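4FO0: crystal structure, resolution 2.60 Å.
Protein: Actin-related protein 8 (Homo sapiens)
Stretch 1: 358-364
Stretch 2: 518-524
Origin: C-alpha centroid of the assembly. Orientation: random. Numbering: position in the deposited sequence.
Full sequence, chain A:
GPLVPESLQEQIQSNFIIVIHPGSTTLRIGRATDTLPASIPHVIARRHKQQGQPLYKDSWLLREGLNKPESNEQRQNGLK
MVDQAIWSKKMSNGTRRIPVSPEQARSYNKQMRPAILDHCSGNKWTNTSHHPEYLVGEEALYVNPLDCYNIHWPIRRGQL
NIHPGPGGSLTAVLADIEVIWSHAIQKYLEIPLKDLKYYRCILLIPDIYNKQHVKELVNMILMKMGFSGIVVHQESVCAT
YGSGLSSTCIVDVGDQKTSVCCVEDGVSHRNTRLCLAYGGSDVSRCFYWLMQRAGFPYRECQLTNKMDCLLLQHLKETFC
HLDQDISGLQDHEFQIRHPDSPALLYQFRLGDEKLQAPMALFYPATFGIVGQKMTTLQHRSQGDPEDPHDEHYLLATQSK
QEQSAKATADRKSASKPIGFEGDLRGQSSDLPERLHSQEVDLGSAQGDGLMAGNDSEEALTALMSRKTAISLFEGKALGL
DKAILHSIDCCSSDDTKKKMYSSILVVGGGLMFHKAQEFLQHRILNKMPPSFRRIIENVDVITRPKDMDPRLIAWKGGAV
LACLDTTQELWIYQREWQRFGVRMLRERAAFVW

Stretch 1 (358-364) PMALFYP
Stretch 2 518-524: EFLQHRI

Residues 518-524 lie within a helix that extends beyond both ends of the stretch; phi/psi values run from -53/-52 at Glu-518 to -59/-48 at Ile-524. Its internal bonds are His-522 N to Glu-518 O (2.9 Å), Ile-524 N to Leu-520 O (2.9 Å) and a weak one from Arg-523 N to Phe-519 O (3.3 Å). Residues 358-364 are less regular. Phi/psi stay helical through Phe-362 (-61/-25 at Leu-361, -100/-16 at Phe-362) although the regular bonds are missing from Ala-360 on, and open to -130/64 at Tyr-363, before Pro-364 returns to -62/-8. Met-359 O receives Phe-362 N at 3.0 Å and Tyr-363 N at 3.2 Å, while Leu-361 N reaches Pro-358 O at 3.2 Å. The backbones stay well apart, with CA-CA distances of 9.7 Å for Met-359 and Phe-519 and 9.4 Å for Phe-362 and Leu-520, so side chains make the contact, which buries 296 Å² over both sides.

Glu-518 (chi1 -49°, chi2 76°) is out of reach. Phe-519 points toward stretch 1 with chi1 t (175°) and chi2 -82°. Its CE1 lies 3.5 Å from Phe-362 CE2, over one face of the Phe-362 ring. The ring centroids are 5.0 Å apart and the planes meet at 58°, an oblique aromatic pair. Phe-519 CZ also meets Met-359 CG at 3.9 Å. Met-359 starts sideways, but its m, t, p rotamer brings its end nearer; SD sits 5.0 Å from the Phe-519 ring centroid, 67° off the normal.

Leu-520 also leaves its backbone sideways. With chi1 t (173°) and chi2 p (65°), it places CD1 3.6 Å from Phe-362 CE1, at the edge of that ring. Phe-362, itself pointing toward the helix (chi1 -57°, chi2 -99°), therefore has apolar neighbors over a face and at its edge. Gln-521 and His-522 (chi1 169°, chi2 109°) make no contact.

One helical turn beyond Phe-519, Arg-523 again points toward stretch 1. Its chi values of -47°, -103°, -56° and 178° carry the guanidinium to Tyr-363, whose chi1 of -59° and chi2 of -87° bring a sideways-starting side chain nearer. Arg-523 NH2 donates to Tyr-363 OH at 3.0 Å (N-H...O 151°), and Arg-523 NH1 donates to Tyr-363 OH at 3.1 Å (144°). The hydroxyl oxygen lies near the guanidinium plane, so both nitrogens can direct hydrogens at it. Arg-523 NH2 also packs 4.0 Å from Phe-362 CB. Ile-524, with both chi angles m (-65°, -50°), remains out of reach.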

ATOM      1  N   PRO A 358      -7.946 -13.229   0.878  1.00 30.95           N
ATOM      2  CA  PRO A 358      -7.397 -12.486  -0.266  1.00 25.28           C
ATOM      3  C   PRO A 358      -8.468 -12.214  -1.308  1.00 39.77           C
ATOM      4  O   PRO A 358      -8.425 -11.190  -1.984  1.00 34.69           O
ATOM      5  CB  PRO A 358      -6.356 -13.449  -0.859  1.00 24.92           C
ATOM      6  CG  PRO A 358      -6.046 -14.399   0.236  1.00 40.57           C
ATOM      7  CD  PRO A 358      -7.248 -14.501   1.125  1.00 22.17           C
ATOM      8  N   MET A 359      -9.417 -13.133  -1.445  1.00 38.18           N
ATOM      9  CA  MET A 359     -10.496 -12.966  -2.410  1.00 36.27           C
ATOM     10  C   MET A 359     -11.530 -11.928  -2.001  1.00 40.48           C
ATOM     11  O   MET A 359     -12.399 -11.593  -2.794  1.00 34.81           O
ATOM     12  CB  MET A 359     -11.202 -14.285  -2.673  1.00 29.55           C
ATOM     13  CG  MET A 359     -10.384 -15.243  -3.494  1.00 39.91           C
ATOM     14  SD  MET A 359     -11.372 -16.655  -3.971  1.00 49.08           S
ATOM     15  CE  MET A 359     -12.875 -15.831  -4.496  1.00 53.59           C
ATOM     16  N   ALA A 360     -11.457 -11.421  -0.775  1.00 30.21           N
ATOM     17  CA  ALA A 360     -12.345 -10.330  -0.409  1.00 32.48           C
ATOM     18  C   ALA A 360     -11.977  -9.074  -1.199  1.00 36.35           C
ATOM     19  O   ALA A 360     -12.785  -8.154  -1.308  1.00 38.31           O
ATOM     20  CB  ALA A 360     -12.317 -10.069   1.061  1.00 28.08           C
ATOM     21  N   LEU A 361     -10.768  -9.043  -1.764  1.00 34.14           N
ATOM     22  CA  LEU A 361     -10.385  -7.960  -2.678  1.00 34.30           C
ATOM     23  C   LEU A 361     -11.296  -7.920  -3.902  1.00 35.57           C
ATOM     24  O   LEU A 361     -11.463  -6.879  -4.525  1.00 41.09           O
ATOM     25  CB  LEU A 361      -8.925  -8.086  -3.120  1.00 31.56           C
ATOM     26  CG  LEU A 361      -7.917  -7.795  -2.015  1.00 37.96           C
ATOM     27  CD1 LEU A 361      -6.532  -8.171  -2.470  1.00 26.85           C
ATOM     28  CD2 LEU A 361      -7.979  -6.316  -1.605  1.00 31.51           C
ATOM     29  N   PHE A 362     -11.901  -9.055  -4.232  1.00 32.67           N
ATOM     30  CA  PHE A 362     -12.814  -9.120  -5.360  1.00 36.33           C
ATOM     31  C   PHE A 362     -14.277  -9.052  -4.930  1.00 35.71           C
ATOM     32  O   PHE A 362     -15.164  -8.776  -5.749  1.00 48.07           O
ATOM     33  CB  PHE A 362     -12.519 -10.366  -6.181  1.00 33.50           C
ATOM     34  CG  PHE A 362     -11.097 -10.430  -6.657  1.00 52.29           C
ATOM     35  CD1 PHE A 362     -10.762 -10.036  -7.954  1.00 30.53           C
ATOM     36  CD2 PHE A 362     -10.079 -10.845  -5.791  1.00 48.07           C
ATOM     37  CE1 PHE A 362      -9.437 -10.077  -8.386  1.00 38.29           C
ATOM     38  CE2 PHE A 362      -8.747 -10.888  -6.217  1.00 47.96           C
ATOM     39  CZ  PHE A 362      -8.424 -10.506  -7.512  1.00 43.62           C
ATOM     40  N   TYR A 363     -14.508  -9.289  -3.640  1.00 32.23           N
ATOM     41  CA  TYR A 363     -15.831  -9.153  -3.025  1.00 42.15           C
ATOM     42  C   TYR A 363     -15.756  -8.313  -1.748  1.00 34.79           C
ATOM     43  O   TYR A 363     -16.041  -8.794  -0.653  1.00 32.98           O
ATOM     44  CB  TYR A 363     -16.443 -10.533  -2.754  1.00 30.54           C
ATOM     45  CG  TYR A 363     -16.567 -11.331  -4.016  1.00 37.56           C
ATOM     46  CD1 TYR A 363     -17.692 -11.216  -4.821  1.00 35.47           C
ATOM     47  CD2 TYR A 363     -15.536 -12.167  -4.437  1.00 31.29           C
ATOM     48  CE1 TYR A 363     -17.791 -11.927  -6.001  1.00 34.97           C
ATOM     49  CE2 TYR A 363     -15.626 -12.879  -5.609  1.00 32.70           C
ATOM     50  CZ  TYR A 363     -16.758 -12.754  -6.394  1.00 38.93           C
ATOM     51  OH  TYR A 363     -16.870 -13.463  -7.571  1.00 48.71           O
ATOM     52  N   PRO A 364     -15.376  -7.040  -1.896  1.00 37.81           N
ATOM     53  CA  PRO A 364     -15.075  -6.149  -0.771  1.00 34.37           C
ATOM     54  C   PRO A 364     -16.245  -5.874   0.185  1.00 34.09           C
ATOM     55  O   PRO A 364     -16.037  -5.264   1.229  1.00 38.17           O
ATOM     56  CB  PRO A 364     -14.609  -4.862  -1.468  1.00 32.70           C
ATOM     57  CG  PRO A 364     -15.137  -4.955  -2.839  1.00 30.66           C
ATOM     58  CD  PRO A 364     -15.106  -6.394  -3.190  1.00 35.23           C
ATOM     59  N   GLU A 518      -2.178 -15.383 -12.284  1.00 47.27           N
ATOM     60  CA  GLU A 518      -3.091 -16.347 -12.881  1.00 43.34           C
ATOM     61  C   GLU A 518      -4.519 -16.098 -12.428  1.00 42.29           C
ATOM     62  O   GLU A 518      -5.426 -15.968 -13.252  1.00 47.84           O
ATOM     63  CB  GLU A 518      -2.687 -17.773 -12.486  1.00 51.15           C
ATOM     64  CG  GLU A 518      -1.198 -18.101 -12.689  1.00 64.37           C
ATOM     65  CD  GLU A 518      -0.271 -17.502 -11.612  1.00 80.87           C
ATOM     66  OE1 GLU A 518      -0.482 -16.344 -11.188  1.00 71.13           O
ATOM     67  OE2 GLU A 518       0.682 -18.195 -11.188  1.00 94.76           O
ATOM     68  N   PHE A 519      -4.719 -16.020 -11.116  1.00 35.58           N
ATOM     69  CA  PHE A 519      -6.065 -15.900 -10.573  1.00 40.08           C
ATOM     70  C   PHE A 519      -6.814 -14.752 -11.212  1.00 42.13           C
ATOM     71  O   PHE A 519      -7.977 -14.876 -11.616  1.00 37.93           O
ATOM     72  CB  PHE A 519      -6.024 -15.701  -9.063  1.00 33.24           C
ATOM     73  CG  PHE A 519      -7.364 -15.458  -8.457  1.00 28.71           C
ATOM     74  CD1 PHE A 519      -7.933 -14.194  -8.485  1.00 29.18           C
ATOM     75  CD2 PHE A 519      -8.063 -16.490  -7.862  1.00 31.23           C
ATOM     76  CE1 PHE A 519      -9.176 -13.960  -7.929  1.00 35.86           C
ATOM     77  CE2 PHE A 519      -9.308 -16.261  -7.287  1.00 34.65           C
ATOM     78  CZ  PHE A 519      -9.869 -14.999  -7.322  1.00 29.54           C
ATOM     79  N   LEU A 520      -6.130 -13.625 -11.301  1.00 40.67           N
ATOM     80  CA  LEU A 520      -6.737 -12.406 -11.798  1.00 45.69           C
ATOM     81  C   LEU A 520      -6.907 -12.445 -13.316  1.00 44.84           C
ATOM     82  O   LEU A 520      -7.908 -11.969 -13.853  1.00 60.55           O
ATOM     83  CB  LEU A 520      -5.880 -11.211 -11.387  1.00 47.41           C
ATOM     84  CG  LEU A 520      -6.296  -9.875 -11.986  1.00 45.12           C
ATOM     85  CD1 LEU A 520      -7.670  -9.453 -11.482  1.00 37.09           C
ATOM     86  CD2 LEU A 520      -5.246  -8.843 -11.664  1.00 33.11           C
ATOM     87  N   GLN A 521      -5.925 -13.012 -14.006  1.00 41.79           N
ATOM     88  CA  GLN A 521      -5.990 -13.133 -15.454  1.00 41.15           C
ATOM     89  C   GLN A 521      -7.191 -13.981 -15.837  1.00 50.60           C
ATOM     90  O   GLN A 521      -7.879 -13.700 -16.817  1.00 52.72           O
ATOM     91  CB  GLN A 521      -4.712 -13.764 -15.983  1.00 34.29           C
ATOM     92  CG  GLN A 521      -4.958 -14.847 -16.986  1.00 55.68           C
ATOM     93  CD  GLN A 521      -4.426 -14.472 -18.328  1.00 72.39           C
ATOM     94  OE1 GLN A 521      -3.210 -14.453 -18.544  1.00 86.89           O
ATOM     95  NE2 GLN A 521      -5.326 -14.139 -19.244  1.00 73.61           N
ATOM     96  N   HIS A 522      -7.442 -15.016 -15.046  1.00 37.43           N
ATOM     97  CA  HIS A 522      -8.585 -15.885 -15.267  1.00 38.81           C
ATOM     98  C   HIS A 522      -9.907 -15.133 -15.151  1.00 48.17           C
ATOM     99  O   HIS A 522     -10.781 -15.303 -15.994  1.00 54.28           O
ATOM    100  CB  HIS A 522      -8.538 -17.058 -14.292  1.00 48.62           C
ATOM    101  CG  HIS A 522      -9.791 -17.878 -14.255  1.00 76.80           C
ATOM    102  ND1 HIS A 522      -9.860 -19.154 -14.774  1.00 71.64           N
ATOM    103  CD2 HIS A 522     -11.017 -17.610 -13.741  1.00 69.41           C
ATOM    104  CE1 HIS A 522     -11.076 -19.637 -14.583  1.00 66.75           C
ATOM    105  NE2 HIS A 522     -11.796 -18.722 -13.958  1.00 76.69           N
ATOM    106  N   ARG A 523     -10.053 -14.300 -14.121  1.00 47.42           N
ATOM    107  CA  ARG A 523     -11.304 -13.570 -13.918  1.00 43.63           C
ATOM    108  C   ARG A 523     -11.486 -12.586 -15.038  1.00 58.20           C
ATOM    109  O   ARG A 523     -12.596 -12.407 -15.538  1.00 56.57           O
ATOM    110  CB  ARG A 523     -11.311 -12.772 -12.619  1.00 46.46           C
ATOM    111  CG  ARG A 523     -10.845 -13.521 -11.418  1.00 58.04           C
ATOM    112  CD  ARG A 523     -12.001 -13.942 -10.562  1.00 63.00           C
ATOM    113  NE  ARG A 523     -12.857 -12.832 -10.136  1.00 46.18           N
ATOM    114  CZ  ARG A 523     -13.956 -13.025  -9.404  1.00 59.77           C
ATOM    115  NH1 ARG A 523     -14.280 -14.266  -9.043  1.00 52.30           N
ATOM    116  NH2 ARG A 523     -14.732 -12.009  -9.033  1.00 48.26           N
ATOM    117  N   ILE A 524     -10.401 -11.918 -15.419  1.00 49.87           N
ATOM    118  CA  ILE A 524     -10.510 -10.911 -16.466  1.00 49.18           C
ATOM    119  C   ILE A 524     -11.048 -11.519 -17.764  1.00 45.50           C
ATOM    120  O   ILE A 524     -11.987 -10.986 -18.345  1.00 45.17           O
ATOM    121  CB  ILE A 524      -9.201 -10.136 -16.685  1.00 48.35           C
ATOM    122  CG1 ILE A 524      -8.865  -9.330 -15.428  1.00 52.51           C
ATOM    123  CG2 ILE A 524      -9.325  -9.195 -17.874  1.00 36.97           C
ATOM    124  CD1 ILE A 524     -10.033  -8.495 -14.900  1.00 41.97           C
TER